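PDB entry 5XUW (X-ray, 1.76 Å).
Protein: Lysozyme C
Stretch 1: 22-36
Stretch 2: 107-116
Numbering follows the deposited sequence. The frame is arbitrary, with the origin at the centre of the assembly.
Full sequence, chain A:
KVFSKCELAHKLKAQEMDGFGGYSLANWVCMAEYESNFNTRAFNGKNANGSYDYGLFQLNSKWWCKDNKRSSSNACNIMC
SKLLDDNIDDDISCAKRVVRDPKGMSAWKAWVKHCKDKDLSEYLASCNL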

# COMPACT_ATOMS: atom_id res chain seq x y z
N GLY A 22 6.73 -11.58 -5.59
CA GLY A 22 7.47 -12.44 -4.68
C GLY A 22 7.14 -12.31 -3.20
O GLY A 22 7.69 -13.05 -2.38
N TYR A 23 6.23 -11.39 -2.85
CA TYR A 23 5.93 -11.08 -1.45
C TYR A 23 4.64 -11.74 -1.00
O TYR A 23 3.63 -11.68 -1.71
CB TYR A 23 5.81 -9.57 -1.27
CG TYR A 23 7.07 -8.81 -1.56
CD1 TYR A 23 8.02 -8.60 -0.57
CD2 TYR A 23 7.33 -8.31 -2.84
CE1 TYR A 23 9.18 -7.90 -0.82
CE2 TYR A 23 8.50 -7.61 -3.11
CZ TYR A 23 9.42 -7.41 -2.09
OH TYR A 23 10.57 -6.70 -2.35
N SER A 24 4.68 -12.34 0.18
CA SER A 24 3.53 -13.02 0.75
C SER A 24 2.40 -12.06 1.06
O SER A 24 2.62 -10.86 1.26
CB SER A 24 3.90 -13.71 2.05
OG SER A 24 4.18 -12.75 3.06
N LEU A 25 1.20 -12.61 1.16
CA LEU A 25 0.06 -11.85 1.62
C LEU A 25 0.33 -11.17 2.97
O LEU A 25 -0.04 -10.02 3.17
CB LEU A 25 -1.14 -12.79 1.73
CG LEU A 25 -2.50 -12.19 2.00
CD1 LEU A 25 -2.91 -11.26 0.87
CD2 LEU A 25 -3.50 -13.34 2.15
N ALA A 26 1.00 -11.86 3.90
CA ALA A 26 1.31 -11.25 5.21
C ALA A 26 2.15 -9.99 5.05
O ALA A 26 1.91 -8.99 5.72
CB ALA A 26 2.00 -12.24 6.12
N ASN A 27 3.13 -10.05 4.16
CA ASN A 27 3.94 -8.86 3.87
C ASN A 27 3.13 -7.68 3.33
O ASN A 27 3.33 -6.54 3.75
CB ASN A 27 5.11 -9.20 2.94
CG ASN A 27 6.33 -9.59 3.71
OD1 ASN A 27 6.94 -8.76 4.38
ND2 ASN A 27 6.70 -10.87 3.66
N TRP A 28 2.22 -7.96 2.40
CA TRP A 28 1.33 -6.93 1.86
C TRP A 28 0.42 -6.31 2.92
O TRP A 28 0.24 -5.08 2.97
CB TRP A 28 0.46 -7.55 0.75
CG TRP A 28 1.21 -7.75 -0.52
CD1 TRP A 28 1.62 -8.92 -1.08
CD2 TRP A 28 1.65 -6.71 -1.40
NE1 TRP A 28 2.28 -8.68 -2.26
CE2 TRP A 28 2.32 -7.32 -2.48
CE3 TRP A 28 1.53 -5.32 -1.38
CZ2 TRP A 28 2.85 -6.59 -3.54
CZ3 TRP A 28 2.07 -4.59 -2.42
CH2 TRP A 28 2.71 -5.23 -3.49
N VAL A 29 -0.17 -7.16 3.77
CA VAL A 29 -1.03 -6.68 4.85
C VAL A 29 -0.21 -5.89 5.87
O VAL A 29 -0.65 -4.83 6.34
CB VAL A 29 -1.82 -7.84 5.51
CG1 VAL A 29 -2.65 -7.34 6.68
CG2 VAL A 29 -2.74 -8.51 4.50
N CYS A 30 0.98 -6.39 6.18
CA CYS A 30 1.88 -5.69 7.10
C CYS A 30 2.23 -4.29 6.60
O CYS A 30 2.18 -3.32 7.36
CB CYS A 30 3.15 -6.52 7.35
SG CYS A 30 4.13 -5.97 8.76
N MET A 31 2.55 -4.17 5.32
CA MET A 31 2.86 -2.85 4.76
C MET A 31 1.67 -1.92 4.98
O MET A 31 1.86 -0.79 5.43
CB MET A 31 3.24 -2.97 3.27
CG MET A 31 3.46 -1.65 2.54
SD MET A 31 1.98 -0.95 1.78
CE MET A 31 1.75 -2.09 0.42
N ALA A 32 0.46 -2.40 4.74
CA ALA A 32 -0.71 -1.55 4.95
C ALA A 32 -0.89 -1.14 6.42
O ALA A 32 -1.21 0.02 6.70
CB ALA A 32 -1.97 -2.22 4.43
N GLU A 33 -0.65 -2.06 7.35
CA GLU A 33 -0.81 -1.75 8.77
C GLU A 33 0.11 -0.61 9.17
O GLU A 33 -0.31 0.34 9.84
CB GLU A 33 -0.55 -2.95 9.69
CG GLU A 33 -0.94 -2.63 11.13
CD GLU A 33 -0.87 -3.80 12.10
OE1 GLU A 33 -0.63 -4.95 11.71
OE2 GLU A 33 -1.07 -3.53 13.31
N TYR A 34 1.37 -0.70 8.78
CA TYR A 34 2.35 0.28 9.24
C TYR A 34 2.39 1.57 8.40
O TYR A 34 2.79 2.60 8.92
CB TYR A 34 3.72 -0.39 9.43
CG TYR A 34 3.63 -1.37 10.59
CD1 TYR A 34 3.76 -0.93 11.91
CD2 TYR A 34 3.34 -2.71 10.38
CE1 TYR A 34 3.63 -1.80 12.98
CE2 TYR A 34 3.19 -3.58 11.44
CZ TYR A 34 3.36 -3.12 12.74
OH TYR A 34 3.20 -3.98 13.80
N GLU A 35 1.93 1.52 7.15
CA GLU A 35 1.84 2.72 6.32
C GLU A 35 0.64 3.59 6.69
O GLU A 35 0.77 4.81 6.79
CB GLU A 35 1.79 2.36 4.83
CG GLU A 35 3.13 1.89 4.26
CD GLU A 35 4.19 2.98 4.19
OE1 GLU A 35 3.84 4.18 4.26
OE2 GLU A 35 5.38 2.63 4.07
N SER A 36 -0.52 2.97 6.89
CA SER A 36 -1.78 3.70 7.05
C SER A 36 -2.65 3.31 8.25
O SER A 36 -3.76 3.86 8.40
CB SER A 36 -2.61 3.47 5.78
OG SER A 36 -3.03 2.11 5.70
N ALA A 107 10.18 0.26 -1.39
CA ALA A 107 9.54 1.54 -1.70
C ALA A 107 8.76 2.11 -0.51
O ALA A 107 8.66 3.34 -0.35
CB ALA A 107 8.63 1.40 -2.90
N TRP A 108 8.19 1.22 0.31
CA TRP A 108 7.37 1.63 1.45
C TRP A 108 8.24 1.66 2.71
O TRP A 108 8.65 0.62 3.23
CB TRP A 108 6.19 0.68 1.60
CG TRP A 108 5.11 0.86 0.56
CD1 TRP A 108 4.15 1.82 0.54
CD2 TRP A 108 4.88 0.04 -0.61
NE1 TRP A 108 3.33 1.66 -0.56
CE2 TRP A 108 3.76 0.58 -1.28
CE3 TRP A 108 5.52 -1.08 -1.15
CZ2 TRP A 108 3.25 0.02 -2.46
CZ3 TRP A 108 5.02 -1.63 -2.31
CH2 TRP A 108 3.89 -1.09 -2.96
N LYS A 109 8.54 2.86 3.17
CA LYS A 109 9.46 3.03 4.31
C LYS A 109 8.94 2.40 5.60
O LYS A 109 9.73 1.89 6.40
CB LYS A 109 9.79 4.50 4.52
CG LYS A 109 10.51 5.14 3.33
CD LYS A 109 11.34 6.33 3.77
CE LYS A 109 11.75 7.21 2.60
NZ LYS A 109 12.49 8.42 3.06
N ALA A 110 7.63 2.44 5.82
CA ALA A 110 7.06 1.83 7.04
C ALA A 110 7.16 0.29 6.98
O ALA A 110 7.38 -0.35 8.02
CB ALA A 110 5.63 2.29 7.27
N TRP A 111 7.03 -0.29 5.79
CA TRP A 111 7.28 -1.72 5.61
C TRP A 111 8.74 -2.05 5.94
O TRP A 111 9.03 -3.01 6.67
CB TRP A 111 6.92 -2.18 4.20
CG TRP A 111 7.21 -3.63 3.97
CD1 TRP A 111 6.43 -4.70 4.30
CD2 TRP A 111 8.40 -4.17 3.40
NE1 TRP A 111 7.07 -5.88 3.98
CE2 TRP A 111 8.28 -5.58 3.41
CE3 TRP A 111 9.56 -3.59 2.88
CZ2 TRP A 111 9.27 -6.42 2.91
CZ3 TRP A 111 10.55 -4.43 2.39
CH2 TRP A 111 10.39 -5.82 2.40
N VAL A 112 9.67 -1.24 5.43
CA VAL A 112 11.09 -1.45 5.74
C VAL A 112 11.33 -1.42 7.26
O VAL A 112 12.02 -2.29 7.79
CB VAL A 112 11.99 -0.39 5.07
CG1 VAL A 112 13.43 -0.50 5.56
CG2 VAL A 112 11.92 -0.53 3.55
N LYS A 113 10.76 -0.43 7.93
CA LYS A 113 11.02 -0.21 9.35
C LYS A 113 10.42 -1.28 10.25
O LYS A 113 11.05 -1.68 11.23
CB LYS A 113 10.51 1.17 9.78
CG LYS A 113 10.76 1.52 11.24
CD LYS A 113 10.43 2.97 11.54
CE LYS A 113 10.87 3.36 12.94
NZ LYS A 113 10.38 4.71 13.33
N HIS A 114 9.22 -1.75 9.93
CA HIS A 114 8.43 -2.60 10.82
C HIS A 114 8.23 -4.05 10.38
O HIS A 114 7.99 -4.90 11.23
CB HIS A 114 7.06 -1.95 11.06
CG HIS A 114 7.15 -0.64 11.76
ND1 HIS A 114 6.95 0.57 11.12
CD2 HIS A 114 7.43 -0.33 13.05
CE1 HIS A 114 7.11 1.56 11.98
NE2 HIS A 114 7.38 1.04 13.16
N CYS A 115 8.28 -4.33 9.07
CA CYS A 115 7.91 -5.64 8.53
C CYS A 115 9.06 -6.40 7.89
O CYS A 115 9.14 -7.63 8.01
CB CYS A 115 6.83 -5.48 7.47
SG CYS A 115 5.36 -4.54 7.97
N LYS A 116 9.94 -5.69 7.18
CA LYS A 116 11.03 -6.34 6.45
C LYS A 116 11.91 -7.16 7.38
O LYS A 116 12.25 -6.70 8.46
CB LYS A 116 11.88 -5.29 5.71
CG LYS A 116 12.93 -5.89 4.79
CD LYS A 116 13.74 -4.80 4.11
CE LYS A 116 14.91 -5.39 3.33
NZ LYS A 116 16.17 -4.71 3.71
O HOH W 1 9.08 -9.49 5.94

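The contact joins the helix that begins at Leu25 to helix 109-114, whose axes approach to 8.0 Å with their N-to-C directions 106° apart, and it buries 646 Å² summed over both sides. The CA atoms of Met31 and Trp111 lie 4.6 Å apart, those of Cys30 and Cys115 6.2 Å, and those of Glu35 and Ala110 5.3 Å. Trp111, Trp108 and Tyr34 have the most surface covered by the opposing stretch, 87, 81 and 75 Å² respectively, and the account can be organized round them.

Trp111 leaves its helix sideways, but with chi1 at 178° (t) the end of its indole comes nearer the first stretch. Trp111 NE1 donates to Asn27 OD1 at 2.9 Å, with an N-H...O angle of 152° and the acceptor near the ring plane, where the N-H points. Indole suits this buried site because its one polar group is paired while its carbon surface packs against Met31 (CB to Trp111 CD1, 3.8 Å) and Tyr23. The Tyr23 ring presents its edge to the Trp111 face, planes at 90° and centroids 5.8 Å apart. Asn27 OD1 also accepts from a water, which donates to Cys115 O as well and so bridges the stretches. The Asn27 amide completes its role locally, Asn27 ND2 donating to OG of Ser24 at 3.2 Å; the same OG caps the helix by accepting from Asn27 N at 3.1 Å.

Trp108 points toward the first helix and offers a face to Met31. Met31 SD sits 3.6 Å from the centroid of the Trp108 five-membered ring, 4° off its normal, and Met31 CE lies 3.8 Å from that of the six-membered ring, 12° off. With chi2 and chi3 at -90° and -72° (both m), the flexible methionine folds flat along the indole. Trp28 adds an oblique contact, its CZ3 lying 4.0 Å from Trp108 CH2.

Tyr34 packs against Ala110, His114 and Cys115. Tyr34 CB lies 3.9 Å from Ala110 CB, the small alanine fitting where its CA-to-CB bond is directed at the first helix. His114 CB stands 3.6 Å from the Tyr34 ring centroid, 18° off the normal; the two rings are nearly parallel (17°) but slid apart. Tyr34 CD2 is 3.6 Å from Cys115 SG, in an oblique sulfur-aromatic contact.

Two further links join the stretches. The disulfide joins Cys30 SG to Cys115 SG at 2.0 Å, with chi3 of -90°, a relaxed torsion. Glu35, m at chi1 and chi2, has its end nearer the second stretch than its sideways CA-to-CB bond suggests; Glu35 OE2 accepts from Ala110 N at 2.9 Å and 144°, anchoring its carboxylate at the start of the second helix, where free backbone amides are available.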